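Local coordinates for outer membrane protein Omp121 (Bacteroides thetaiotaomicron, PDB 5FQ8) that probably imports nutrients, perhaps peptides, across the bacterial outer membrane as a TonB-dependent receptor, a beta-barrel closed by an internal plug, at residues B[360-365]-B[432-437]; B[87-92]-B[645-650]; B[768-773]-B[860-865]. One frame throughout, in Å; residues are numbered along the deposited sequence.

Contact 1: residues B[360-365]-B[432-437]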
# COMPACT_ATOMS: atom_id res chain seq x y z
N TYR B 360 8.76 24.05 -22.87
CA TYR B 360 9.47 25.31 -23.00
C TYR B 360 10.01 25.83 -21.67
O TYR B 360 10.90 26.69 -21.68
CB TYR B 360 8.58 26.36 -23.66
CG TYR B 360 7.40 26.82 -22.84
CD1 TYR B 360 6.19 26.17 -22.92
CD2 TYR B 360 7.50 27.91 -22.01
CE1 TYR B 360 5.13 26.57 -22.18
CE2 TYR B 360 6.44 28.32 -21.26
CZ TYR B 360 5.26 27.64 -21.35
OH TYR B 360 4.18 28.03 -20.62
N THR B 361 9.54 25.33 -20.53
CA THR B 361 10.04 25.84 -19.28
C THR B 361 10.23 24.72 -18.25
O THR B 361 9.37 23.86 -18.11
CB THR B 361 9.12 26.90 -18.73
OG1 THR B 361 9.69 27.45 -17.54
CG2 THR B 361 7.76 26.32 -18.44
N PRO B 362 11.34 24.71 -17.54
CA PRO B 362 11.62 23.60 -16.64
C PRO B 362 11.48 23.97 -15.19
O PRO B 362 12.08 23.32 -14.34
CB PRO B 362 13.07 23.29 -16.96
CG PRO B 362 13.66 24.65 -17.17
CD PRO B 362 12.56 25.48 -17.81
N TYR B 363 10.71 25.00 -14.89
CA TYR B 363 10.74 25.60 -13.57
C TYR B 363 9.53 25.15 -12.76
O TYR B 363 8.59 25.90 -12.53
CB TYR B 363 10.81 27.11 -13.69
CG TYR B 363 12.09 27.65 -14.30
CD1 TYR B 363 13.33 27.26 -13.82
CD2 TYR B 363 12.06 28.54 -15.35
CE1 TYR B 363 14.49 27.75 -14.37
CE2 TYR B 363 13.22 29.03 -15.91
CZ TYR B 363 14.43 28.63 -15.41
OH TYR B 363 15.59 29.11 -15.96
N GLY B 364 9.58 23.91 -12.30
CA GLY B 364 8.59 23.47 -11.34
C GLY B 364 7.21 23.26 -11.89
O GLY B 364 6.27 23.12 -11.11
N VAL B 365 7.06 23.22 -13.20
CA VAL B 365 5.78 23.07 -13.85
C VAL B 365 5.95 22.15 -15.05
O VAL B 365 7.07 21.88 -15.48
CB VAL B 365 5.20 24.43 -14.30
CG1 VAL B 365 4.88 25.29 -13.11
CG2 VAL B 365 6.18 25.11 -15.22
N GLU B 432 17.99 15.70 -17.50
CA GLU B 432 19.35 15.66 -16.99
C GLU B 432 20.00 17.03 -17.06
O GLU B 432 20.80 17.39 -16.19
CB GLU B 432 20.15 14.65 -17.80
CG GLU B 432 21.47 14.27 -17.22
CD GLU B 432 22.36 13.62 -18.24
OE1 GLU B 432 21.83 13.20 -19.28
OE2 GLU B 432 23.58 13.56 -18.01
N GLY B 433 19.65 17.82 -18.07
CA GLY B 433 20.15 19.17 -18.23
C GLY B 433 19.80 20.11 -17.11
O GLY B 433 20.38 21.20 -17.05
N GLN B 434 18.87 19.73 -16.23
CA GLN B 434 18.58 20.51 -15.04
C GLN B 434 19.15 19.91 -13.76
O GLN B 434 19.10 20.56 -12.71
CB GLN B 434 17.08 20.68 -14.87
CG GLN B 434 16.46 21.45 -15.98
CD GLN B 434 16.79 22.92 -15.94
OE1 GLN B 434 16.86 23.51 -14.87
NE2 GLN B 434 17.01 23.50 -17.10
N GLY B 435 19.66 18.68 -13.80
CA GLY B 435 20.24 18.11 -12.60
C GLY B 435 19.24 17.97 -11.48
O GLY B 435 18.15 17.42 -11.65
N SER B 436 19.61 18.44 -10.30
CA SER B 436 18.73 18.29 -9.15
C SER B 436 17.54 19.22 -9.23
O SER B 436 16.59 19.04 -8.47
CB SER B 436 19.49 18.55 -7.86
OG SER B 436 20.83 18.89 -8.14
N SER B 437 17.58 20.20 -10.12
CA SER B 437 16.50 21.15 -10.26
C SER B 437 15.53 20.77 -11.36
O SER B 437 14.86 21.64 -11.92
CB SER B 437 17.06 22.55 -10.50
OG SER B 437 17.32 23.20 -9.28

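Contact 2: residues B[87-92]-B[645-650]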
# COMPACT_ATOMS: atom_id res chain seq x y z
N ILE B 87 -23.67 27.16 6.16
CA ILE B 87 -23.43 27.58 7.53
C ILE B 87 -24.59 28.46 7.97
O ILE B 87 -24.99 29.38 7.25
CB ILE B 87 -22.08 28.31 7.66
CG1 ILE B 87 -20.96 27.47 7.06
CG2 ILE B 87 -21.76 28.55 9.09
CD1 ILE B 87 -19.68 28.19 6.98
N ILE B 88 -25.13 28.17 9.14
CA ILE B 88 -26.36 28.79 9.59
C ILE B 88 -26.05 29.57 10.85
O ILE B 88 -25.71 28.99 11.88
CB ILE B 88 -27.47 27.76 9.84
CG1 ILE B 88 -28.05 27.28 8.51
CG2 ILE B 88 -28.57 28.34 10.69
CD1 ILE B 88 -29.28 26.50 8.68
N ARG B 89 -26.17 30.89 10.75
CA ARG B 89 -25.88 31.81 11.85
C ARG B 89 -24.44 31.65 12.33
O ARG B 89 -24.16 31.49 13.52
CB ARG B 89 -26.89 31.62 12.99
CG ARG B 89 -28.27 32.13 12.61
CD ARG B 89 -29.30 31.98 13.71
NE ARG B 89 -30.58 32.57 13.34
CZ ARG B 89 -31.64 32.59 14.14
NH1 ARG B 89 -31.57 32.05 15.34
NH2 ARG B 89 -32.77 33.15 13.73
N GLY B 90 -23.52 31.69 11.37
CA GLY B 90 -22.10 31.69 11.67
C GLY B 90 -21.54 30.36 12.13
O GLY B 90 -22.22 29.34 12.22
N VAL B 91 -20.26 30.40 12.44
CA VAL B 91 -19.51 29.23 12.89
C VAL B 91 -19.58 29.15 14.40
O VAL B 91 -19.20 30.09 15.10
CB VAL B 91 -18.05 29.31 12.42
CG1 VAL B 91 -17.22 28.31 13.13
CG2 VAL B 91 -17.96 29.09 10.93
N SER B 92 -20.08 28.04 14.92
CA SER B 92 -19.99 27.80 16.35
C SER B 92 -18.90 26.81 16.69
O SER B 92 -18.25 26.94 17.74
CB SER B 92 -21.31 27.27 16.87
OG SER B 92 -22.36 28.14 16.53
N THR B 645 -24.97 24.95 23.91
CA THR B 645 -25.30 26.16 23.18
C THR B 645 -26.58 26.74 23.77
O THR B 645 -27.56 26.03 23.95
CB THR B 645 -25.49 25.89 21.69
OG1 THR B 645 -24.25 25.46 21.12
CG2 THR B 645 -25.92 27.14 21.00
N THR B 646 -26.55 28.04 24.08
CA THR B 646 -27.72 28.76 24.54
C THR B 646 -28.03 29.87 23.56
O THR B 646 -27.13 30.59 23.12
CB THR B 646 -27.52 29.37 25.92
OG1 THR B 646 -26.88 28.43 26.78
CG2 THR B 646 -28.85 29.74 26.52
N GLU B 647 -29.31 30.02 23.22
CA GLU B 647 -29.73 31.04 22.27
C GLU B 647 -30.94 31.78 22.79
O GLU B 647 -31.80 31.19 23.44
CB GLU B 647 -30.07 30.43 20.92
CG GLU B 647 -30.38 31.44 19.87
CD GLU B 647 -30.43 30.83 18.51
OE1 GLU B 647 -31.25 29.92 18.31
OE2 GLU B 647 -29.64 31.23 17.65
N SER B 648 -30.97 33.09 22.53
CA SER B 648 -32.14 33.93 22.72
C SER B 648 -32.57 34.48 21.36
O SER B 648 -31.73 34.89 20.56
CB SER B 648 -31.87 35.11 23.65
OG SER B 648 -31.25 34.69 24.84
N GLU B 649 -33.87 34.49 21.11
CA GLU B 649 -34.33 34.98 19.82
C GLU B 649 -35.70 35.61 19.94
O GLU B 649 -36.57 35.10 20.65
CB GLU B 649 -34.37 33.84 18.80
CG GLU B 649 -34.65 34.29 17.39
CD GLU B 649 -34.65 33.15 16.43
OE1 GLU B 649 -34.62 32.00 16.91
OE2 GLU B 649 -34.67 33.40 15.21
N VAL B 650 -35.90 36.72 19.23
CA VAL B 650 -37.19 37.38 19.11
C VAL B 650 -37.38 37.76 17.65
O VAL B 650 -36.41 38.07 16.95
CB VAL B 650 -37.30 38.60 20.04
CG1 VAL B 650 -36.27 39.65 19.68
CG2 VAL B 650 -38.68 39.19 20.01

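Contact 3: residues B[768-773]-B[860-865]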
# COMPACT_ATOMS: atom_id res chain seq x y z
N VAL B 768 3.50 42.20 7.19
CA VAL B 768 3.41 43.56 6.71
C VAL B 768 4.79 44.17 6.82
O VAL B 768 5.67 43.65 7.50
CB VAL B 768 2.38 44.38 7.52
CG1 VAL B 768 2.88 44.59 8.91
CG2 VAL B 768 2.04 45.71 6.82
N ALA B 769 5.00 45.29 6.13
CA ALA B 769 6.30 45.92 6.18
C ALA B 769 6.42 46.83 7.39
O ALA B 769 5.43 47.26 7.98
CB ALA B 769 6.59 46.70 4.91
N GLU B 770 7.66 47.09 7.78
CA GLU B 770 7.94 47.96 8.91
C GLU B 770 7.67 49.42 8.55
O GLU B 770 7.87 49.85 7.41
CB GLU B 770 9.39 47.78 9.36
CG GLU B 770 9.77 48.54 10.61
CD GLU B 770 11.23 48.45 10.97
OE1 GLU B 770 12.04 48.05 10.12
OE2 GLU B 770 11.56 48.77 12.11
N ARG B 771 7.20 50.18 9.53
CA ARG B 771 6.93 51.60 9.36
C ARG B 771 7.64 52.38 10.45
O ARG B 771 7.84 51.88 11.56
CB ARG B 771 5.43 51.91 9.41
CG ARG B 771 4.56 51.11 8.46
CD ARG B 771 4.34 51.81 7.14
NE ARG B 771 3.60 50.96 6.21
CZ ARG B 771 3.04 51.39 5.09
NH1 ARG B 771 3.11 52.66 4.73
NH2 ARG B 771 2.39 50.54 4.32
N ASP B 772 8.01 53.61 10.14
CA ASP B 772 8.60 54.47 11.16
C ASP B 772 7.48 55.04 12.02
O ASP B 772 6.31 54.88 11.69
CB ASP B 772 9.47 55.54 10.49
CG ASP B 772 8.68 56.55 9.70
OD1 ASP B 772 7.44 56.55 9.75
OD2 ASP B 772 9.32 57.38 9.04
N PRO B 773 7.79 55.68 13.15
CA PRO B 773 6.70 56.11 14.04
C PRO B 773 5.76 57.08 13.38
O PRO B 773 4.73 57.42 13.98
CB PRO B 773 7.43 56.77 15.21
CG PRO B 773 8.78 56.17 15.19
CD PRO B 773 9.10 55.96 13.74
N VAL B 860 11.68 55.28 3.91
CA VAL B 860 12.77 55.70 4.77
C VAL B 860 13.77 54.57 4.86
O VAL B 860 13.55 53.47 4.36
CB VAL B 860 12.28 56.07 6.18
CG1 VAL B 860 11.19 57.10 6.08
CG2 VAL B 860 11.78 54.84 6.88
N ASN B 861 14.90 54.86 5.48
CA ASN B 861 15.85 53.85 5.90
C ASN B 861 15.95 53.92 7.41
O ASN B 861 15.92 55.01 7.98
CB ASN B 861 17.21 54.05 5.26
CG ASN B 861 17.16 53.90 3.76
OD1 ASN B 861 16.20 53.39 3.23
ND2 ASN B 861 18.20 54.34 3.09
N LYS B 862 16.01 52.77 8.06
CA LYS B 862 16.16 52.70 9.51
C LYS B 862 17.64 52.59 9.81
O LYS B 862 18.27 51.57 9.51
CB LYS B 862 15.38 51.52 10.06
CG LYS B 862 15.21 51.50 11.55
CD LYS B 862 14.61 50.17 11.94
CE LYS B 862 14.32 50.12 13.41
NZ LYS B 862 13.52 48.93 13.74
N ILE B 863 18.20 53.64 10.40
CA ILE B 863 19.61 53.70 10.73
C ILE B 863 19.79 53.17 12.14
O ILE B 863 19.38 53.82 13.11
CB ILE B 863 20.16 55.12 10.58
CG1 ILE B 863 19.99 55.59 9.14
CG2 ILE B 863 21.61 55.16 10.96
CD1 ILE B 863 20.60 54.66 8.16
N VAL B 864 20.40 52.01 12.27
CA VAL B 864 20.50 51.35 13.56
C VAL B 864 21.97 51.26 13.96
O VAL B 864 22.76 50.59 13.30
CB VAL B 864 19.86 49.95 13.53
CG1 VAL B 864 20.08 49.25 14.85
CG2 VAL B 864 18.40 50.07 13.25
N ASN B 865 22.31 51.93 15.05
CA ASN B 865 23.63 51.79 15.65
C ASN B 865 23.42 51.36 17.08
O ASN B 865 22.96 52.14 17.91
CB ASN B 865 24.42 53.10 15.55
CG ASN B 865 24.66 53.52 14.11
OD1 ASN B 865 25.33 52.82 13.36
ND2 ASN B 865 24.12 54.67 13.73

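Contact 1: residues B[360-365]-B[432-437]
Pro362, in an irregular turn, faces Gln434, in a short 3-10 segment, with their CA atoms 7.8 Å apart, so the two backbones stay well separated and the side chains bridge the gap. This is loop-to-loop packing in a TonB-dependent barrel: 360-365 belongs to the long connection between strands 306-320 and 376-394. Residues 432-437 belong to the loop that leads from helix 420-424 into strand 446-469, and both are consistent with the large extracellular loops of this family. Most of the contact is the Pro362 ring against the amide of Gln434, the two side chains crossing at about a right angle. CG of Pro362 comes to 3.5 Å from Gln434 NE2, and its CB is 3.9 Å from CD of the same amide. In the glutamine, chi1 (-63°) puts CG anti to the carbonyl carbon, and a bend at chi2 (-72°) swings the amide onto the ring. The amide meets the ring by van der Waals contact alone. With Gln434 cut back to an alanine, the Pro362 ring would probably lose the amide lying against its CB and CG, leaving a gap between the two loops. Gln434 also packs on an acidic side chain of another protein chain, and Tyr363 rests on the backbone of a bound peptide, so the loops meet close to where partner and peptide are held. Within 432-437, Ser437 N bonds to Gln434 O at 3.0 Å, and the serine's own carbonyl O lies 4.1 Å from Pro362 O.

Contact 2: residues B[87-92]-B[645-650]
A single buried arginine, Arg89, is met by two glutamates of one barrel strand, Glu647 and Glu649, while the backbones stay far apart, with 11.1 Å between the CA atoms of Arg89 and Glu647. The arginine follows strand 84-88 of the plug and bridges the space with a straight chain, extended from CG to NE, after CG has been set beside the backbone N (chi1 -71°). The glutamates sit two residues apart on strand 643-656, so both turn toward the plug, and each crosses the arginine at about a right angle. Their oxygens approach the guanidinium at its edge, near its plane, yet the carboxylates are twisted well out of that plane, by a little over 70° for both. NH2 of Arg89 bonds to Glu649 OE2 almost straight, at 171°; the modelled 2.4 Å between them is too short to take at face value. NH1 of Arg89 adds a weak bond to Glu649 OE1 at 3.4 Å. The same nitrogen also forms a salt bridge with Glu647 OE2 at 3.1 Å, although the place of that oxygen is less sure. Other groups finish the network: NE of Arg89 pairs with Glu703, Glu647 is held more strongly by Arg670, and Glu649 OE2 also accepts the backbone N of Ala43. At this point the plug is tied to the barrel wall by charged groups. The two arginines probably help keep the glutamates ionised, offsetting much of the negative charge that three carboxylates bring together.

Contact 3: residues B[768-773]-B[860-865]
Lys862 and Glu770 make the salt bridge of this contact, NZ of Lys862 lying 2.6 Å from OE2 of Glu770 on the syn lone pair, the side of the other carboxylate oxygen. Both chains run extended beyond CG and cross at about a right angle. For Lys862, CG lies opposite the backbone N (chi1 -168°), which sends the long chain out from the strand to meet the glutamate. The ammonium has a second anion as well, an acidic side chain of another protein chain, so it probably shares its charge between the two. Just behind the ammonium, the end of the lysine chain runs past the carboxylate, CD of Lys862 lying 3.4 Å from Glu770 OE2. The lysine rides on strand 859-865, the middle of a three-stranded sheet in which 777-778 runs parallel to it and 868-873 turns back antiparallel as the second arm of a beta hairpin. The 768-773 loop leads into strand 777-778 and so passes beside that sheet. Farther along, the contact is van der Waals only: the carboxylate oxygen Asp772 OD2 meets the methyl CG1 of Val860 at 3.5 Å, again with crossed side chains. That carboxylate finds its charged mate in Arg776, while its OD1 accepts the backbone N of Gln774. Tyr871 of the hairpin packs against Asp772 and the chain of Lys862.

The three contacts are well separated and share no residues. Along the chain, contact 1 lies within the 552-residue span that contact 2 brackets, and contact 3 follows both. Contacts 1 and 2 lie on opposite sides of the chain's centre, their own centres 53 Å apart; contact 3 is 39 Å from contact 1 and 45 Å from contact 2, centre to centre. Contact 2 joins plug to barrel strand 643-656. Contacts 1 and 3 instead join long connections between barrel strands, and both reach another protein chain, consistent with outer loops that meet the partner chain and a plug fixed to the barrel wall at contact 2.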